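Protein mini spindles (Drosophila melanogaster, PDB 5VJC) probably binds tubulin through arrayed TOG domains and so promotes microtubule dynamics and formation of the mitotic spindle. Local coordinates at residues 67-70 and 71-75; 117-120 and 121-124; 152-155 and 156-159; 161-164 and 165-169. All coordinates share one frame; numbering follows the deposited sequence.

All four contacts are local and follow one another along the chain of this all-helical TOG domain. Contact 1 lies within helix 64-77, contact 2 near the end of helix 105-124 and contact 3 within helix 150-166; contact 4 runs from the end of that last helix through a turn to the start of helix 169-178. Contacts 1 and 2, centres about 17 Å apart, meet where S75 OG lies 2.6 Å from Q117 OE1. Contacts 2 and 4 are nearest, centres about 11 Å apart, with F119 packed against V163 and V166. The centres of contacts 1 and 4 are about 24 Å apart. Helices 64-77, 105-124 and 150-166, separated along the chain by others, pack side to side in an elongated HEAT-repeat array.

Contact 1. Residues 67-70 and 71-75; sequences HLKV and IEQLS
V70 and L74 make an i to i+4 apolar contact on the inward side of helix 64-77, while K69 and Q73 repeat the same spacing on the adjoining, more exposed flank. The two branched residues lie side by side and point the same way, V70 CG1 meeting L74 CD1 at 3.7 Å. V70 reaches that methyl because CG1 stands anti to its own backbone N (chi1 168°). Valine suits the place, since its two short branches fit between this neighbour and the residues L55 and M59 of helix 53-59 and W95 of helix 89-99. Such helix-on-helix layering is the building principle of the HEAT repeats that form a TOG domain. I71 also faces inward, onto W95 and Y114, and its CD1 comes 3.4 Å from H67 O.

On the neighbouring flank the extended chain of K69 passes obliquely across the amide of Q73, which also touches L55, with K69 CE 3.5 Å from Q73 NE2, an alkyl-on-amide contact that leaves the ammonium beyond it. An alanine in place of Q73 would take away this amide and would probably leave the aliphatic part of K69 with less to rest on and more able to swing. Underneath runs the regular backbone ladder: I71 N to H67 O spans 3.0 Å, and Q73 N to K69 O 2.8 Å with an N-H...O angle of 160°.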
loop_
_atom_site.group_PDB
_atom_site.type_symbol
_atom_site.label_atom_id
_atom_site.label_comp_id
_atom_site.label_asym_id
_atom_site.label_seq_id
_atom_site.Cartn_x
_atom_site.Cartn_y
_atom_site.Cartn_z
ATOM N N HIS A 67 17.778 -7.083 -8.965
ATOM C CA HIS A 67 16.497 -7.044 -8.260
ATOM C C HIS A 67 15.471 -7.961 -8.911
ATOM O O HIS A 67 14.682 -8.627 -8.213
ATOM C CB HIS A 67 15.964 -5.619 -8.217
ATOM C CG HIS A 67 16.941 -4.636 -7.665
ATOM N ND1 HIS A 67 16.839 -3.281 -7.892
ATOM C CD2 HIS A 67 18.055 -4.812 -6.917
ATOM C CE1 HIS A 67 17.840 -2.664 -7.294
ATOM N NE2 HIS A 67 18.589 -3.571 -6.691
ATOM N N LEU A 68 15.468 -8.010 -10.245
ATOM C CA LEU A 68 14.550 -8.914 -10.928
ATOM C C LEU A 68 14.922 -10.344 -10.589
ATOM O O LEU A 68 14.055 -11.173 -10.354
ATOM C CB LEU A 68 14.552 -8.706 -12.455
ATOM C CG LEU A 68 13.925 -7.417 -13.014
ATOM C CD1 LEU A 68 14.198 -7.295 -14.505
ATOM C CD2 LEU A 68 12.432 -7.359 -12.765
ATOM N N LYS A 69 16.220 -10.629 -10.590
ATOM C CA LYS A 69 16.714 -11.944 -10.188
ATOM C C LYS A 69 16.272 -12.322 -8.779
ATOM O O LYS A 69 15.762 -13.423 -8.550
ATOM C CB LYS A 69 18.249 -11.986 -10.267
ATOM C CG LYS A 69 18.845 -13.320 -9.830
ATOM C CD LYS A 69 20.358 -13.273 -10.073
ATOM C CE LYS A 69 21.002 -14.634 -9.924
ATOM N NZ LYS A 69 22.441 -14.560 -10.295
ATOM N N VAL A 70 16.475 -11.409 -7.833
ATOM C CA VAL A 70 16.037 -11.648 -6.456
ATOM C C VAL A 70 14.554 -12.008 -6.392
ATOM O O VAL A 70 14.160 -12.993 -5.755
ATOM C CB VAL A 70 16.307 -10.420 -5.561
ATOM C CG1 VAL A 70 15.577 -10.556 -4.221
ATOM C CG2 VAL A 70 17.809 -10.253 -5.325
ATOM N N ILE A 71 13.718 -11.230 -7.079
ATOM C CA ILE A 71 12.277 -11.506 -7.075
ATOM C C ILE A 71 11.953 -12.869 -7.698
ATOM O O ILE A 71 11.148 -13.628 -7.163
ATOM C CB ILE A 71 11.498 -10.407 -7.817
ATOM C CG1 ILE A 71 11.544 -9.110 -7.000
ATOM C CG2 ILE A 71 10.050 -10.864 -8.045
ATOM C CD1 ILE A 71 11.370 -7.851 -7.815
ATOM N N GLU A 72 12.591 -13.179 -8.825
ATOM C CA GLU A 72 12.429 -14.500 -9.423
ATOM C C GLU A 72 12.840 -15.635 -8.459
ATOM O O GLU A 72 12.163 -16.646 -8.349
ATOM C CB GLU A 72 13.244 -14.593 -10.706
ATOM C CG GLU A 72 13.061 -15.905 -11.435
ATOM C CD GLU A 72 13.857 -15.945 -12.727
ATOM O OE1 GLU A 72 15.113 -15.908 -12.666
ATOM O OE2 GLU A 72 13.225 -15.998 -13.803
ATOM N N GLN A 73 13.953 -15.459 -7.761
ATOM C CA GLN A 73 14.390 -16.490 -6.821
ATOM C C GLN A 73 13.387 -16.632 -5.674
ATOM O O GLN A 73 12.994 -17.738 -5.314
ATOM C CB GLN A 73 15.785 -16.172 -6.304
ATOM C CG GLN A 73 16.867 -16.475 -7.321
ATOM C CD GLN A 73 18.194 -15.862 -6.962
ATOM O OE1 GLN A 73 18.258 -14.887 -6.221
ATOM N NE2 GLN A 73 19.270 -16.427 -7.496
ATOM N N LEU A 74 12.938 -15.512 -5.118
ATOM C CA LEU A 74 11.968 -15.579 -4.029
ATOM C C LEU A 74 10.662 -16.201 -4.503
ATOM O O LEU A 74 10.026 -16.973 -3.775
ATOM C CB LEU A 74 11.717 -14.184 -3.452
ATOM C CG LEU A 74 12.879 -13.517 -2.725
ATOM C CD1 LEU A 74 12.603 -12.025 -2.514
ATOM C CD2 LEU A 74 13.118 -14.230 -1.397
ATOM N N SER A 75 10.252 -15.859 -5.725
ATOM C CA SER A 75 9.014 -16.409 -6.269
ATOM C C SER A 75 9.077 -17.933 -6.386
ATOM O O SER A 75 8.121 -18.627 -6.049
ATOM C CB SER A 75 8.699 -15.792 -7.647
ATOM O OG SER A 75 7.477 -16.318 -8.147
#

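Contact 2. Residues 117-120 and 121-124; sequences QVFQ and VLID
F119 and L122 pack on the buried side of helix 105-124, one of the stacked helices of this TOG domain's HEAT-repeat array, while Q120 and D124 pair on its outer side. The apolar part is a CH-pi contact: L122 CD1 sits over one face of the F119 ring, 4.1 Å from its centroid and displaced toward the rim near CD1 and CE1. The same methyl lies 4.2 Å from V118 CG1, so a single leucine branch fills the space between a ring and a valine one turn back. A flat ring suits position 119, since it can also lie against V163 and V166 of helix 150-166.

Backbone bonds follow the helical i to i+4 pattern; L122 N meets V118 O at 3.0 Å, and D124 N reaches Q120 O at 2.8 Å.

One side-chain hydrogen bond joins the outer pair. Q120 starts with CG anti to the backbone N (chi1 -167°) and then bends at chi2 (53°), which turns its amide along the helix toward D124. A leucine in place of Q120 would keep a chain of similar bulk but would probably leave D124 OD1 without this N-H partner. The bond is 2.9 Å from Q120 NE2 to D124 OD1; OD1 lies in the amide plane, yet the amide nitrogen meets it from above the carboxylate plane.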
loop_
_atom_site.group_PDB
_atom_site.type_symbol
_atom_site.label_atom_id
_atom_site.label_comp_id
_atom_site.label_asym_id
_atom_site.label_seq_id
_atom_site.Cartn_x
_atom_site.Cartn_y
_atom_site.Cartn_z
ATOM N N GLN A 117 1.449 -13.481 -4.859
ATOM C CA GLN A 117 1.683 -14.870 -4.409
ATOM C C GLN A 117 1.908 -14.923 -2.890
ATOM O O GLN A 117 1.414 -15.820 -2.202
ATOM C CB GLN A 117 2.898 -15.511 -5.097
ATOM C CG GLN A 117 3.021 -15.451 -6.628
ATOM C CD GLN A 117 4.434 -15.866 -7.057
ATOM O OE1 GLN A 117 5.206 -15.068 -7.623
ATOM N NE2 GLN A 117 4.804 -17.115 -6.734
ATOM N N VAL A 118 2.664 -13.961 -2.375
ATOM C CA VAL A 118 2.918 -13.874 -0.931
ATOM C C VAL A 118 1.637 -13.691 -0.126
ATOM O O VAL A 118 1.402 -14.411 0.843
ATOM C CB VAL A 118 3.873 -12.709 -0.597
ATOM C CG1 VAL A 118 3.875 -12.409 0.908
ATOM C CG2 VAL A 118 5.283 -13.033 -1.080
ATOM N N PHE A 119 0.801 -12.731 -0.518
ATOM C CA PHE A 119 -0.375 -12.449 0.302
ATOM C C PHE A 119 -1.413 -13.559 0.201
ATOM O O PHE A 119 -2.123 -13.814 1.171
ATOM C CB PHE A 119 -0.960 -11.070 -0.044
ATOM C CG PHE A 119 -0.269 -9.971 0.698
ATOM C CD1 PHE A 119 -0.716 -9.575 1.945
ATOM C CD2 PHE A 119 0.895 -9.411 0.196
ATOM C CE1 PHE A 119 -0.043 -8.605 2.673
ATOM C CE2 PHE A 119 1.578 -8.425 0.914
ATOM C CZ PHE A 119 1.106 -8.026 2.153
ATOM N N GLN A 120 -1.448 -14.264 -0.932
ATOM C CA GLN A 120 -2.251 -15.482 -1.023
ATOM C C GLN A 120 -1.809 -16.534 0.007
ATOM O O GLN A 120 -2.648 -17.142 0.687
ATOM C CB GLN A 120 -2.195 -16.088 -2.429
ATOM C CG GLN A 120 -3.285 -17.157 -2.612
ATOM C CD GLN A 120 -4.669 -16.616 -2.256
ATOM O OE1 GLN A 120 -5.121 -15.619 -2.831
ATOM N NE2 GLN A 120 -5.341 -17.255 -1.294
ATOM N N VAL A 121 -0.505 -16.742 0.139
ATOM C CA VAL A 121 0.019 -17.626 1.195
ATOM C C VAL A 121 -0.416 -17.151 2.584
ATOM O O VAL A 121 -0.885 -17.951 3.408
ATOM C CB VAL A 121 1.558 -17.733 1.133
ATOM C CG1 VAL A 121 2.125 -18.412 2.393
ATOM C CG2 VAL A 121 1.959 -18.516 -0.102
ATOM N N LEU A 122 -0.317 -15.851 2.842
ATOM C CA LEU A 122 -0.725 -15.323 4.152
ATOM C C LEU A 122 -2.221 -15.559 4.414
ATOM O O LEU A 122 -2.633 -15.910 5.530
ATOM C CB LEU A 122 -0.408 -13.831 4.249
ATOM C CG LEU A 122 1.050 -13.443 3.985
ATOM C CD1 LEU A 122 1.264 -11.941 4.217
ATOM C CD2 LEU A 122 2.004 -14.279 4.838
ATOM N N ILE A 123 -3.033 -15.361 3.382
ATOM C CA ILE A 123 -4.472 -15.603 3.500
ATOM C C ILE A 123 -4.757 -17.086 3.754
ATOM O O ILE A 123 -5.533 -17.429 4.647
ATOM C CB ILE A 123 -5.210 -15.123 2.250
ATOM C CG1 ILE A 123 -5.066 -13.593 2.138
ATOM C CG2 ILE A 123 -6.688 -15.581 2.287
ATOM C CD1 ILE A 123 -5.431 -13.023 0.784
ATOM N N ASP A 124 -4.079 -17.949 3.005
ATOM C CA ASP A 124 -4.280 -19.395 3.101
ATOM C C ASP A 124 -3.847 -19.930 4.464
ATOM O O ASP A 124 -4.484 -20.828 5.026
ATOM C CB ASP A 124 -3.517 -20.113 1.983
ATOM C CG ASP A 124 -4.190 -19.961 0.626
ATOM O OD1 ASP A 124 -5.339 -19.491 0.585
ATOM O OD2 ASP A 124 -3.570 -20.317 -0.396
#

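Contact 3. Residues 152-155 and 156-159; sequences VRNG and VRRV
V152 and V156 touch one turn apart on the buried side of helix 150-166, with V152 CG1 4.1 Å from V156 CG2. This is the close-packed part of the contact. V156 CG2, beside its own backbone N, leans on the carbonyl of the preceding turn, 3.1 Å from V152 O, and V159 CG2 does the same over G155 O at 3.3 Å. Compact beta-branched residues suit this side because their methyls pack both on the helix and on its neighbours: V156 also meets L112 and L141, and V159 meets L115 and F137. Layering of this kind joins the helices of a HEAT-repeat array such as the TOG domain. Backbone i to i+4 bonds run beneath, V156 N reaching V152 O at 2.9 Å.

The other side is polar and more loosely met. The R157 chain bends at chi2 and chi3 and carries its guanidinium back toward the preceding turn, where R153 O lies over one face, offset toward the rim. N154 OD1 stands at the edge of that group, near its plane and 3.6 Å from R157 NH2, while the amide plane is turned 67° from the guanidinium. The stronger partner of R157 is E190 of helix 185-202, through a salt bridge from NH1, whereas R153 NH1 is hydrogen-bonded to the carbonyl of D147. With R153 NE 4.9 Å from R157 NH2, the E190 carboxylate, salt-bridged to R157 and weakly paired with R153, probably compensates both positive charges.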
loop_
_atom_site.group_PDB
_atom_site.type_symbol
_atom_site.label_atom_id
_atom_site.label_comp_id
_atom_site.label_asym_id
_atom_site.label_seq_id
_atom_site.Cartn_x
_atom_site.Cartn_y
_atom_site.Cartn_z
ATOM N N VAL A 152 1.339 -1.467 -13.404
ATOM C CA VAL A 152 1.728 -1.122 -12.030
ATOM C C VAL A 152 0.500 -0.779 -11.184
ATOM O O VAL A 152 0.325 -1.320 -10.086
ATOM C CB VAL A 152 2.715 0.049 -11.986
ATOM C CG1 VAL A 152 3.027 0.428 -10.543
ATOM C CG2 VAL A 152 4.008 -0.313 -12.721
ATOM N N ARG A 153 -0.361 0.105 -11.694
ATOM C CA ARG A 153 -1.573 0.480 -10.970
ATOM C C ARG A 153 -2.441 -0.739 -10.682
ATOM O O ARG A 153 -2.943 -0.911 -9.556
ATOM C CB ARG A 153 -2.377 1.527 -11.758
ATOM C CG ARG A 153 -1.631 2.818 -12.044
ATOM C CD ARG A 153 -2.605 3.934 -12.443
ATOM N NE ARG A 153 -3.352 3.565 -13.644
ATOM C CZ ARG A 153 -2.930 3.800 -14.882
ATOM N NH1 ARG A 153 -1.777 4.420 -15.084
ATOM N NH2 ARG A 153 -3.673 3.423 -15.927
ATOM N N ASN A 154 -2.618 -1.608 -11.681
ATOM C CA ASN A 154 -3.413 -2.818 -11.446
ATOM C C ASN A 154 -2.790 -3.746 -10.385
ATOM O O ASN A 154 -3.501 -4.396 -9.611
ATOM C CB ASN A 154 -3.626 -3.589 -12.750
ATOM C CG ASN A 154 -4.739 -2.982 -13.598
ATOM O OD1 ASN A 154 -5.565 -2.218 -13.089
ATOM N ND2 ASN A 154 -4.764 -3.309 -14.891
ATOM N N GLY A 155 -1.466 -3.814 -10.372
ATOM C CA GLY A 155 -0.759 -4.706 -9.464
ATOM C C GLY A 155 -0.895 -4.191 -8.043
ATOM O O GLY A 155 -1.170 -4.949 -7.121
ATOM N N VAL A 156 -0.684 -2.890 -7.878
ATOM C CA VAL A 156 -0.860 -2.226 -6.585
ATOM C C VAL A 156 -2.258 -2.458 -6.028
ATOM O O VAL A 156 -2.421 -2.834 -4.867
ATOM C CB VAL A 156 -0.593 -0.720 -6.708
ATOM C CG1 VAL A 156 -0.950 0.026 -5.422
ATOM C CG2 VAL A 156 0.873 -0.475 -7.123
ATOM N N ARG A 157 -3.275 -2.248 -6.861
ATOM C CA ARG A 157 -4.646 -2.459 -6.440
ATOM C C ARG A 157 -4.884 -3.920 -6.011
ATOM O O ARG A 157 -5.550 -4.188 -5.008
ATOM C CB ARG A 157 -5.600 -2.046 -7.587
ATOM C CG ARG A 157 -7.091 -1.895 -7.239
ATOM C CD ARG A 157 -7.690 -0.618 -7.930
ATOM N NE ARG A 157 -7.171 -0.470 -9.281
ATOM C CZ ARG A 157 -6.833 0.689 -9.836
ATOM N NH1 ARG A 157 -6.996 1.818 -9.159
ATOM N NH2 ARG A 157 -6.347 0.710 -11.073
ATOM N N ARG A 158 -4.343 -4.870 -6.764
ATOM C CA ARG A 158 -4.556 -6.292 -6.472
ATOM C C ARG A 158 -3.944 -6.670 -5.111
ATOM O O ARG A 158 -4.582 -7.333 -4.268
ATOM C CB ARG A 158 -3.961 -7.146 -7.599
ATOM C CG ARG A 158 -3.992 -8.644 -7.367
ATOM C CD ARG A 158 -5.305 -9.305 -7.765
ATOM N NE ARG A 158 -5.191 -10.766 -7.812
ATOM C CZ ARG A 158 -5.396 -11.576 -6.770
ATOM N NH1 ARG A 158 -5.741 -11.082 -5.584
ATOM N NH2 ARG A 158 -5.265 -12.892 -6.911
ATOM N N VAL A 159 -2.710 -6.227 -4.897
ATOM C CA VAL A 159 -2.025 -6.424 -3.612
ATOM C C VAL A 159 -2.763 -5.691 -2.500
ATOM O O VAL A 159 -3.005 -6.250 -1.449
ATOM C CB VAL A 159 -0.548 -5.924 -3.690
ATOM C CG1 VAL A 159 0.147 -5.965 -2.287
ATOM C CG2 VAL A 159 0.235 -6.732 -4.722
#

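Contact 4. Residues 161-164 and 165-169; sequences RQVI and LVFPF
The end of helix 150-166 and the turn leading into helix 169-178 form this contact, at a junction between successive helices of the HEAT-repeat TOG domain. V163 and F167 bridge the turn side by side, pointing the same way, with V163 CG1 3.9 Å from F167 CB. F167 has CG anti to its backbone N (chi1 -174°), which sends the ring on beyond that contact; a large aromatic suits this place, since it reaches both L129 and V172 and offers a face to P168 CD. P168 follows at the N-cap position of the next helix. I164 is placed between the turn and that helix: its CB comes 4.4 Å from F169 CB, and its side chain, like that of F167, packs on V172, while F169 stacks its ring with Y202.

The backbone no longer keeps the i to i+4 pattern. L165 N binds Q162 O at 3.0 Å and V166 N binds V163 O at 2.9 Å, both three residues back, and in each the donor sits well above the carbonyl plane, 57° out of it for L165. V166 CG2 rests 3.4 Å from V163 O, and the V166 backbone is hydrogen-bonded to L129. The i to i+3 bonds, with donors well out of the carbonyl plane, are consistent with a tighter, more weakly bonded last turn, which the apolar contacts of V163, I164 and F167 probably help to cover.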
loop_
_atom_site.group_PDB
_atom_site.type_symbol
_atom_site.label_atom_id
_atom_site.label_comp_id
_atom_site.label_asym_id
_atom_site.label_seq_id
_atom_site.Cartn_x
_atom_site.Cartn_y
_atom_site.Cartn_z
ATOM N N ARG A 161 -5.770 -5.015 -2.211
ATOM C CA ARG A 161 -7.048 -5.646 -1.886
ATOM C C ARG A 161 -6.880 -7.026 -1.273
ATOM O O ARG A 161 -7.847 -7.610 -0.787
ATOM C CB ARG A 161 -7.924 -5.688 -3.126
ATOM C CG ARG A 161 -8.414 -4.281 -3.460
ATOM C CD ARG A 161 -9.190 -4.224 -4.766
ATOM N NE ARG A 161 -9.478 -2.839 -5.119
ATOM C CZ ARG A 161 -10.272 -2.472 -6.121
ATOM N NH1 ARG A 161 -10.892 -3.394 -6.852
ATOM N NH2 ARG A 161 -10.471 -1.178 -6.364
ATOM N N GLN A 162 -5.640 -7.508 -1.249
ATOM C CA GLN A 162 -5.272 -8.635 -0.411
ATOM C C GLN A 162 -4.860 -8.186 0.993
ATOM O O GLN A 162 -5.174 -8.850 1.959
ATOM C CB GLN A 162 -4.121 -9.413 -1.030
ATOM C CG GLN A 162 -4.465 -10.107 -2.327
ATOM C CD GLN A 162 -3.242 -10.743 -2.900
ATOM O OE1 GLN A 162 -2.251 -10.049 -3.204
ATOM N NE2 GLN A 162 -3.258 -12.074 -2.995
ATOM N N VAL A 163 -4.126 -7.076 1.083
ATOM C CA VAL A 163 -3.673 -6.575 2.378
ATOM C C VAL A 163 -4.839 -6.367 3.341
ATOM O O VAL A 163 -4.743 -6.716 4.529
ATOM C CB VAL A 163 -2.893 -5.259 2.224
ATOM C CG1 VAL A 163 -2.567 -4.670 3.588
ATOM C CG2 VAL A 163 -1.595 -5.506 1.435
ATOM N N ILE A 164 -5.952 -5.823 2.842
ATOM C CA ILE A 164 -7.076 -5.524 3.715
ATOM C C ILE A 164 -7.704 -6.787 4.292
ATOM O O ILE A 164 -8.463 -6.701 5.231
ATOM C CB ILE A 164 -8.196 -4.728 3.003
ATOM C CG1 ILE A 164 -8.756 -5.540 1.831
ATOM C CG2 ILE A 164 -7.679 -3.390 2.546
ATOM C CD1 ILE A 164 -9.582 -4.716 0.854
ATOM N N LEU A 165 -7.380 -7.952 3.738
ATOM C CA LEU A 165 -7.889 -9.203 4.293
ATOM C C LEU A 165 -7.039 -9.674 5.474
ATOM O O LEU A 165 -7.486 -10.502 6.259
ATOM C CB LEU A 165 -7.935 -10.284 3.212
ATOM C CG LEU A 165 -8.758 -9.866 1.978
ATOM C CD1 LEU A 165 -8.708 -10.914 0.867
ATOM C CD2 LEU A 165 -10.195 -9.574 2.392
ATOM N N VAL A 166 -5.822 -9.143 5.608
ATOM C CA VAL A 166 -4.920 -9.598 6.669
ATOM C C VAL A 166 -4.373 -8.458 7.533
ATOM O O VAL A 166 -3.439 -8.658 8.306
ATOM C CB VAL A 166 -3.714 -10.386 6.108
ATOM C CG1 VAL A 166 -4.154 -11.731 5.521
ATOM C CG2 VAL A 166 -2.903 -9.532 5.081
ATOM N N PHE A 167 -4.995 -7.291 7.428
ATOM C CA PHE A 167 -4.560 -6.083 8.111
ATOM C C PHE A 167 -5.797 -5.188 8.225
ATOM O O PHE A 167 -6.627 -5.202 7.316
ATOM C CB PHE A 167 -3.413 -5.417 7.322
ATOM C CG PHE A 167 -2.794 -4.243 8.015
ATOM C CD1 PHE A 167 -2.025 -4.424 9.153
ATOM C CD2 PHE A 167 -2.972 -2.960 7.528
ATOM C CE1 PHE A 167 -1.462 -3.339 9.807
ATOM C CE2 PHE A 167 -2.400 -1.877 8.176
ATOM C CZ PHE A 167 -1.654 -2.064 9.310
ATOM N N PRO A 168 -5.952 -4.428 9.332
ATOM C CA PRO A 168 -7.236 -3.726 9.541
ATOM C C PRO A 168 -7.674 -2.795 8.398
ATOM O O PRO A 168 -6.920 -1.905 7.990
ATOM C CB PRO A 168 -6.980 -2.924 10.819
ATOM C CG PRO A 168 -5.986 -3.770 11.576
ATOM C CD PRO A 168 -5.050 -4.252 10.488
ATOM N N PHE A 169 -8.892 -3.007 7.893
ATOM C CA PHE A 169 -9.368 -2.248 6.750
ATOM C C PHE A 169 -9.532 -0.789 7.144
ATOM O O PHE A 169 -9.312 0.076 6.317
ATOM C CB PHE A 169 -10.681 -2.835 6.145
ATOM C CG PHE A 169 -11.815 -3.030 7.130
ATOM C CD1 PHE A 169 -12.683 -1.984 7.436
ATOM C CD2 PHE A 169 -12.055 -4.275 7.688
ATOM C CE1 PHE A 169 -13.743 -2.163 8.327
ATOM C CE2 PHE A 169 -13.116 -4.471 8.586
ATOM C CZ PHE A 169 -13.961 -3.412 8.903
#